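4-hydroxybutyrate coenzyme A transferase (Shewanella oneidensis, PDB 2OAS) probably transfers coenzyme A between acyl-CoA thioesters and short-chain carboxylates such as 4-hydroxybutyrate or acetate, binding CoA in its active site. Local coordinates at residues A[284-287]-A[288-291]. Numbering follows the deposited sequence.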
loop_
_atom_site.group_PDB
_atom_site.type_symbol
_atom_site.label_atom_id
_atom_site.label_comp_id
_atom_site.label_asym_id
_atom_site.label_seq_id
_atom_site.Cartn_x
_atom_site.Cartn_y
_atom_site.Cartn_z
HETATM N N MSE A 284 -0.995 15.444 16.585
HETATM C CA MSE A 284 0.050 15.608 15.601
HETATM C C MSE A 284 -0.515 15.633 14.192
HETATM O O MSE A 284 -1.608 15.124 13.946
HETATM C CB MSE A 284 1.001 14.437 15.748
HETATM C CG MSE A 284 2.314 14.546 15.035
HETATM SE SE MSE A 284 3.302 12.977 15.549
HETATM C CE MSE A 284 3.974 13.655 17.228
ATOM N N ASP A 285 0.257 16.215 13.276
ATOM C CA ASP A 285 -0.093 16.333 11.861
ATOM C C ASP A 285 -0.165 14.959 11.204
ATOM O O ASP A 285 0.775 14.177 11.308
ATOM C CB ASP A 285 0.964 17.198 11.161
ATOM C CG ASP A 285 0.851 17.177 9.641
ATOM O OD1 ASP A 285 -0.206 16.773 9.107
ATOM O OD2 ASP A 285 1.826 17.584 8.977
ATOM N N ILE A 286 -1.272 14.666 10.522
ATOM C CA ILE A 286 -1.447 13.370 9.870
ATOM C C ILE A 286 -0.279 12.963 8.977
ATOM O O ILE A 286 -0.053 11.777 8.751
ATOM C CB ILE A 286 -2.705 13.340 8.998
ATOM C CG1 ILE A 286 -2.716 14.572 8.103
ATOM C CG2 ILE A 286 -3.943 13.261 9.859
ATOM C CD1 ILE A 286 -3.783 14.537 7.074
ATOM N N GLU A 287 0.451 13.932 8.444
ATOM C CA GLU A 287 1.583 13.595 7.589
ATOM C C GLU A 287 2.613 12.800 8.376
ATOM O O GLU A 287 3.417 12.077 7.794
ATOM C CB GLU A 287 2.225 14.854 7.017
ATOM C CG GLU A 287 3.376 14.557 6.076
ATOM C CD GLU A 287 3.851 15.790 5.330
ATOM O OE1 GLU A 287 4.898 15.711 4.661
ATOM O OE2 GLU A 287 3.175 16.836 5.408
ATOM N N GLN A 288 2.575 12.934 9.702
ATOM C CA GLN A 288 3.490 12.225 10.597
ATOM C C GLN A 288 2.813 11.055 11.314
ATOM O O GLN A 288 3.304 9.930 11.255
ATOM C CB GLN A 288 4.063 13.170 11.654
ATOM C CG GLN A 288 5.370 13.823 11.296
ATOM C CD GLN A 288 5.269 14.694 10.069
ATOM O OE1 GLN A 288 5.619 14.271 8.964
ATOM N NE2 GLN A 288 4.774 15.923 10.251
ATOM N N VAL A 289 1.700 11.325 11.991
ATOM C CA VAL A 289 0.990 10.286 12.718
ATOM C C VAL A 289 0.606 9.110 11.825
ATOM O O VAL A 289 0.621 7.958 12.278
ATOM C CB VAL A 289 -0.291 10.830 13.417
ATOM C CG1 VAL A 289 -1.227 11.437 12.405
ATOM C CG2 VAL A 289 -1.005 9.704 14.161
ATOM N N ASN A 290 0.282 9.394 10.560
ATOM C CA ASN A 290 -0.101 8.359 9.603
ATOM C C ASN A 290 1.029 7.987 8.645
ATOM O O ASN A 290 0.790 7.488 7.537
ATOM C CB ASN A 290 -1.331 8.795 8.808
ATOM C CG ASN A 290 -2.609 8.610 9.579
ATOM O OD1 ASN A 290 -2.710 9.004 10.740
ATOM N ND2 ASN A 290 -3.604 8.006 8.937
ATOM N N ASP A 291 2.262 8.234 9.078
ATOM C CA ASP A 291 3.444 7.911 8.286
ATOM C C ASP A 291 3.973 6.542 8.727
ATOM O O ASP A 291 4.457 6.383 9.854
ATOM C CB ASP A 291 4.528 8.970 8.484
ATOM C CG ASP A 291 5.631 8.870 7.445
ATOM O OD1 ASP A 291 6.097 7.740 7.202
ATOM O OD2 ASP A 291 6.034 9.915 6.870
#
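The N-capped single helical turn 286-289, which leads from strand 281-283 toward the CoA site, is opened by Asp285, whose backbone and side chain bond to Gln288, Val289 and Glu287. Asp285 O accepts from two amides that reach it from opposite faces of its carbonyl plane: Gln288 N at 2.7 Å and Val289 N at 3.1 Å. The carboxylate supplies the cap. With CG anti to the backbone N (chi1 169°), Asp285 OD1 lies 3.0 Å from Glu287 N; that bond is nearly straight (177° at the hydrogen), although the donor stands well above the carboxylate plane. The other oxygen, OD2, forms a salt bridge with Arg105, which also pairs with Glu287 OE2, so one guanidinium ties the cap residue to the helix it starts. Met284 crosses Gln288 at about a right angle, with Met284 SE 4.0 Å from Gln288 CB. Asn290, the first residue to leave helical geometry, touches Glu233, seen bound covalently to CoA in a crystal structure of this protein. Asp291 then N-caps helix 292-295 through OD1 to Ser293 N. The turn closes with Asn290 N donating to Ile286 O at 3.0 Å, from above the carbonyl plane.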